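Local coordinates for mandelate racemase/muconate lactonizing protein (Geobacillus sp., PDB 3OPS), which probably carries out a magnesium-dependent reaction of the enolase superfamily, in the mandelate racemase/muconate lactonizing group, at residues A20-E25 with I340-M345; F236-A241 with L265-L270. All coordinates share one frame; numbering follows the deposited sequence.

Interaction 1. Residues A20-E25 with I340-M345; sequences AKLTGE and ITIEGM
Leu22 lies across Ile342 at about a right angle, its CB 3.7 Å from CG2 of Ile342, while its CD2 reaches CB of Met345, a selenomethionine, at 4.1 Å and its CG comes within 3.6 Å of Glu343 O. Ile342 presents CG2 because that methyl is anti to the backbone N, leaving CG1 beside the N (chi1 -75°). An alanine here would keep the CB contact with Ile342 but would probably open a gap beside Met345 CB and strip the apolar cover from Glu343 O. Backbone bonds fix the antiparallel register: Thr341 N gives a straight bond to Glu25 O (3.0 Å, 165°), whereas the return bond from Glu25 N to Thr341 O is weak at 3.3 Å. Gly24 and Ile342 form the neighbouring non-hydrogen-bonded pair, CA atoms 4.3 Å apart, and Gly24 CA meets Thr341 O at 3.2 Å in a CA-H...O contact. Glu343 N then bonds to Thr23 O at 3.2 Å, where a type II turn from Ile342 to Met345 bends the chain away, with Gly344 at positive phi. Strand 340-342 thus borders strand 14-30, whose backbone also pairs with strand 42-52, and Val374 and Leu377 of helix 371-381 pack on Leu22.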
loop_
_atom_site.group_PDB
_atom_site.type_symbol
_atom_site.label_atom_id
_atom_site.label_comp_id
_atom_site.label_asym_id
_atom_site.label_seq_id
_atom_site.Cartn_x
_atom_site.Cartn_y
_atom_site.Cartn_z
ATOM N N ALA A 20 13.009 4.044 16.172
ATOM C CA ALA A 20 12.675 2.746 16.750
ATOM C C ALA A 20 12.054 1.811 15.726
ATOM O O ALA A 20 11.288 2.245 14.855
ATOM C CB ALA A 20 11.754 2.916 17.953
ATOM N N LYS A 21 12.400 0.529 15.827
ATOM C CA LYS A 21 11.818 -0.518 14.977
ATOM C C LYS A 21 10.753 -1.287 15.738
ATOM O O LYS A 21 11.065 -2.117 16.589
ATOM C CB LYS A 21 12.895 -1.496 14.489
ATOM C CG LYS A 21 12.347 -2.635 13.611
ATOM C CD LYS A 21 13.414 -3.661 13.249
ATOM C CE LYS A 21 14.521 -3.051 12.373
ATOM N NZ LYS A 21 14.065 -2.693 10.996
ATOM N N LEU A 22 9.492 -1.018 15.433
ATOM C CA LEU A 22 8.387 -1.722 16.085
ATOM C C LEU A 22 8.131 -3.052 15.388
ATOM O O LEU A 22 8.275 -3.153 14.169
ATOM C CB LEU A 22 7.130 -0.859 16.094
ATOM C CG LEU A 22 6.821 0.060 17.284
ATOM C CD1 LEU A 22 8.007 0.887 17.764
ATOM C CD2 LEU A 22 5.643 0.967 16.915
ATOM N N THR A 23 7.752 -4.063 16.168
ATOM C CA THR A 23 7.608 -5.426 15.667
ATOM C C THR A 23 6.182 -5.975 15.843
ATOM O O THR A 23 5.441 -5.569 16.756
ATOM C CB THR A 23 8.578 -6.389 16.374
ATOM O OG1 THR A 23 8.181 -6.523 17.744
ATOM C CG2 THR A 23 10.001 -5.890 16.316
ATOM N N GLY A 24 5.810 -6.918 14.983
ATOM C CA GLY A 24 4.486 -7.505 15.062
ATOM C C GLY A 24 4.324 -8.859 14.417
ATOM O O GLY A 24 5.293 -9.499 14.004
ATOM N N GLU A 25 3.080 -9.309 14.360
ATOM C CA GLU A 25 2.740 -10.497 13.593
ATOM C C GLU A 25 1.652 -10.173 12.598
ATOM O O GLU A 25 0.841 -9.266 12.809
ATOM C CB GLU A 25 2.317 -11.659 14.494
ATOM C CG GLU A 25 3.462 -12.208 15.322
ATOM C CD GLU A 25 3.552 -13.724 15.290
ATOM O OE1 GLU A 25 2.760 -14.387 15.992
ATOM O OE2 GLU A 25 4.452 -14.244 14.587
ATOM N N ILE A 340 -2.415 -7.002 10.240
ATOM C CA ILE A 340 -1.195 -7.112 11.029
ATOM C C ILE A 340 -1.387 -6.366 12.336
ATOM O O ILE A 340 -2.031 -5.318 12.350
ATOM C CB ILE A 340 0.007 -6.459 10.291
ATOM C CG1 ILE A 340 0.215 -7.058 8.895
ATOM C CG2 ILE A 340 1.290 -6.573 11.116
ATOM C CD1 ILE A 340 1.101 -6.214 8.009
ATOM N N THR A 341 -0.819 -6.898 13.418
ATOM C CA THR A 341 -0.855 -6.241 14.721
ATOM C C THR A 341 0.529 -5.816 15.181
ATOM O O THR A 341 1.392 -6.660 15.462
ATOM C CB THR A 341 -1.501 -7.143 15.785
ATOM O OG1 THR A 341 -2.914 -7.207 15.554
ATOM C CG2 THR A 341 -1.228 -6.606 17.203
ATOM N N ILE A 342 0.751 -4.508 15.259
ATOM C CA ILE A 342 2.055 -4.012 15.715
ATOM C C ILE A 342 1.967 -3.621 17.188
ATOM O O ILE A 342 1.075 -2.868 17.587
ATOM C CB ILE A 342 2.615 -2.874 14.809
ATOM C CG1 ILE A 342 3.137 -3.452 13.496
ATOM C CG2 ILE A 342 3.773 -2.148 15.459
ATOM C CD1 ILE A 342 2.069 -3.768 12.522
ATOM N N GLU A 343 2.871 -4.174 17.993
ATOM C CA GLU A 343 2.956 -3.809 19.398
ATOM C C GLU A 343 3.324 -2.343 19.479
ATOM O O GLU A 343 4.198 -1.879 18.749
ATOM C CB GLU A 343 3.998 -4.664 20.123
ATOM C CG GLU A 343 3.717 -6.161 20.095
ATOM C CD GLU A 343 2.718 -6.613 21.148
ATOM O OE1 GLU A 343 2.171 -5.758 21.886
ATOM O OE2 GLU A 343 2.479 -7.838 21.237
ATOM N N GLY A 344 2.630 -1.604 20.335
ATOM C CA GLY A 344 2.904 -0.190 20.512
ATOM C C GLY A 344 2.265 0.710 19.472
ATOM O O GLY A 344 2.511 1.924 19.468
HETATM N N MSE A 345 1.438 0.128 18.598
HETATM C CA MSE A 345 0.883 0.871 17.471
HETATM C C MSE A 345 -0.646 0.690 17.374
HETATM O O MSE A 345 -1.141 -0.216 16.707
HETATM C CB MSE A 345 1.609 0.479 16.165
HETATM C CG MSE A 345 1.357 1.398 14.965
HETATM SE SE MSE A 345 2.403 1.062 13.328
HETATM C CE MSE A 345 1.135 -0.140 12.469
#

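Interaction 2. Residues F236-A241 with L265-L270; sequences FHEDEA and LASPHL. With MG (magnesium ion), chain E.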
loop_
_atom_site.group_PDB
_atom_site.type_symbol
_atom_site.label_atom_id
_atom_site.label_comp_id
_atom_site.label_asym_id
_atom_site.label_seq_id
_atom_site.Cartn_x
_atom_site.Cartn_y
_atom_site.Cartn_z
ATOM N N PHE A 236 3.852 -10.054 -16.221
ATOM C CA PHE A 236 5.238 -10.203 -16.649
ATOM C C PHE A 236 5.808 -8.819 -16.444
ATOM O O PHE A 236 5.048 -7.867 -16.229
ATOM C CB PHE A 236 5.337 -10.633 -18.123
ATOM C CG PHE A 236 4.234 -10.087 -18.997
ATOM C CD1 PHE A 236 3.034 -10.787 -19.147
ATOM C CD2 PHE A 236 4.390 -8.884 -19.662
ATOM C CE1 PHE A 236 2.008 -10.285 -19.939
ATOM C CE2 PHE A 236 3.368 -8.380 -20.462
ATOM C CZ PHE A 236 2.173 -9.076 -20.591
ATOM N N HIS A 237 7.124 -8.676 -16.471
ATOM C CA HIS A 237 7.661 -7.331 -16.321
ATOM C C HIS A 237 7.107 -6.439 -17.434
ATOM O O HIS A 237 6.906 -6.888 -18.570
ATOM C CB HIS A 237 9.182 -7.292 -16.261
ATOM C CG HIS A 237 9.723 -5.977 -15.779
ATOM N ND1 HIS A 237 9.769 -4.851 -16.574
ATOM C CD2 HIS A 237 10.225 -5.605 -14.582
ATOM C CE1 HIS A 237 10.291 -3.848 -15.895
ATOM N NE2 HIS A 237 10.585 -4.282 -14.684
ATOM N N GLU A 238 6.830 -5.189 -17.075
ATOM C CA GLU A 238 6.092 -4.276 -17.931
ATOM C C GLU A 238 6.839 -3.984 -19.227
ATOM O O GLU A 238 8.017 -3.622 -19.233
ATOM C CB GLU A 238 5.721 -2.989 -17.173
ATOM C CG GLU A 238 6.892 -2.214 -16.590
ATOM C CD GLU A 238 7.185 -2.547 -15.126
ATOM O OE1 GLU A 238 7.931 -1.774 -14.486
ATOM O OE2 GLU A 238 6.685 -3.569 -14.603
ATOM N N ASP A 239 6.127 -4.172 -20.327
ATOM C CA ASP A 239 6.664 -4.008 -21.661
ATOM C C ASP A 239 5.493 -3.486 -22.474
ATOM O O ASP A 239 4.470 -4.159 -22.564
ATOM C CB ASP A 239 7.174 -5.362 -22.202
ATOM C CG ASP A 239 7.467 -5.331 -23.710
ATOM O OD1 ASP A 239 6.900 -4.465 -24.407
ATOM O OD2 ASP A 239 8.252 -6.181 -24.211
ATOM N N GLU A 240 5.641 -2.295 -23.053
ATOM C CA GLU A 240 4.532 -1.609 -23.745
ATOM C C GLU A 240 3.911 -2.417 -24.890
ATOM O O GLU A 240 2.680 -2.542 -24.990
ATOM C CB GLU A 240 4.973 -0.223 -24.249
ATOM C CG GLU A 240 3.970 0.436 -25.178
ATOM C CD GLU A 240 4.373 1.828 -25.622
ATOM O OE1 GLU A 240 5.561 2.060 -25.960
ATOM O OE2 GLU A 240 3.471 2.699 -25.640
ATOM N N ALA A 241 4.772 -2.957 -25.749
ATOM C CA ALA A 241 4.342 -3.760 -26.883
ATOM C C ALA A 241 3.463 -4.932 -26.452
ATOM O O ALA A 241 2.403 -5.158 -27.030
ATOM C CB ALA A 241 5.549 -4.252 -27.660
ATOM N N LEU A 265 11.270 -2.650 -8.823
ATOM C CA LEU A 265 12.132 -1.924 -9.737
ATOM C C LEU A 265 11.386 -1.650 -11.022
ATOM O O LEU A 265 11.461 -2.416 -11.963
ATOM C CB LEU A 265 13.369 -2.746 -10.054
ATOM C CG LEU A 265 14.165 -3.148 -8.828
ATOM C CD1 LEU A 265 14.796 -4.499 -8.987
ATOM C CD2 LEU A 265 15.174 -2.100 -8.475
ATOM N N ALA A 266 10.670 -0.540 -11.049
ATOM C CA ALA A 266 9.815 -0.210 -12.175
ATOM C C ALA A 266 10.600 0.142 -13.427
ATOM O O ALA A 266 11.701 0.700 -13.348
ATOM C CB ALA A 266 8.921 0.945 -11.800
ATOM N N SER A 267 10.007 -0.165 -14.577
ATOM C CA SER A 267 10.390 0.450 -15.826
ATOM C C SER A 267 10.294 1.962 -15.682
ATOM O O SER A 267 9.219 2.491 -15.351
ATOM C CB SER A 267 9.464 0.001 -16.945
ATOM O OG SER A 267 9.587 0.860 -18.063
ATOM N N PRO A 268 11.413 2.667 -15.934
ATOM C CA PRO A 268 11.444 4.130 -15.898
ATOM C C PRO A 268 10.547 4.784 -16.957
ATOM O O PRO A 268 10.375 5.999 -16.945
ATOM C CB PRO A 268 12.912 4.459 -16.177
ATOM C CG PRO A 268 13.436 3.261 -16.928
ATOM C CD PRO A 268 12.714 2.090 -16.327
ATOM N N HIS A 269 9.976 3.995 -17.861
ATOM C CA HIS A 269 9.018 4.538 -18.839
ATOM C C HIS A 269 7.576 4.098 -18.579
ATOM O O HIS A 269 6.702 4.275 -19.427
ATOM C CB HIS A 269 9.459 4.221 -20.271
ATOM C CG HIS A 269 10.773 4.831 -20.633
ATOM N ND1 HIS A 269 10.990 6.191 -20.609
ATOM C CD2 HIS A 269 11.945 4.270 -21.002
ATOM C CE1 HIS A 269 12.243 6.441 -20.951
ATOM N NE2 HIS A 269 12.844 5.290 -21.190
ATOM N N LEU A 270 7.336 3.548 -17.393
ATOM C CA LEU A 270 6.019 3.030 -17.026
ATOM C C LEU A 270 4.854 4.028 -17.134
ATOM O O LEU A 270 3.768 3.652 -17.571
ATOM C CB LEU A 270 6.056 2.427 -15.619
ATOM C CG LEU A 270 4.826 1.645 -15.153
ATOM C CD1 LEU A 270 4.295 0.693 -16.241
ATOM C CD2 LEU A 270 5.162 0.892 -13.917
HETATM MG MG MG E . 6.195 -4.678 -12.895
HETATM O O HOH W 1 5.588 -5.972 -14.250
HETATM O O HOH W 2 6.782 -2.603 -11.956
#
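Glu238 reaches across to Ser267 while binding one of two magnesium ions at the mouth of an enolase-type TIM barrel, where the loops after strands 229-233 and 258-261 meet. Metal coordination comes first: Glu238 OE2 binds the ion at 2.1 Å, and Glu234 and Asp261 supply further carboxylate ligands. Water 1, 2.0 Å from the ion, lies 2.8 Å from Phe236 O, to which it probably donates, and water 2 makes a weak bond to Glu238 OE1.

Among the hydrogen bonds across the loops, Ser267 N points almost straight at Glu238 OE1 (2.6 Å, 171°), arriving on the anti side and 18° out of the carboxylate plane. With one oxygen on magnesium and the other on this amide, the carboxylate is restrained against rotation about its last bond. His237 NE2 adds a weak bond to Leu265 O at 3.4 Å, which lies at the ring edge, in plane. Leu265 O also bonds to a tartrate, probably from the crystallisation liquor.

Van der Waals contacts add to these bonds. Within 236-241, the carboxyl carbon of Glu238 sits over one face of the His237 imidazole, offset toward its rim. Glu238 CG is placed between its backbone N and carbonyl carbon (chi1 58°), from where it touches Ser267 CB at 3.4 Å and Leu270 CD1 at 3.9 Å; Trp273 of helix 270-275 also packs on Glu238.

Local turns shape the second loop. A type I turn runs from Ser267 to Leu270, and within it Ser267 OG accepts from His269 N at 3.2 Å, forming an ST turn.

The two contacts lie on opposite sides of the chain's centre, their own centres 34 Å apart and their nearest atoms about 20 Å apart, so neither touches the other. In chain order, 20-25 comes first, then both segments of interaction 2, and finally 340-345: the long-range pairing of interaction 1 therefore spans the far shorter connection made by interaction 2. They share no sheet. Interaction 1 belongs to the antiparallel sheet built on strand 14-30, whereas interaction 2 joins loops that follow neighbouring parallel strands of the barrel, 229-233 and 258-261. One thus ties a late part of the chain to its N-terminal sheet; the other helps shape one of two magnesium sites.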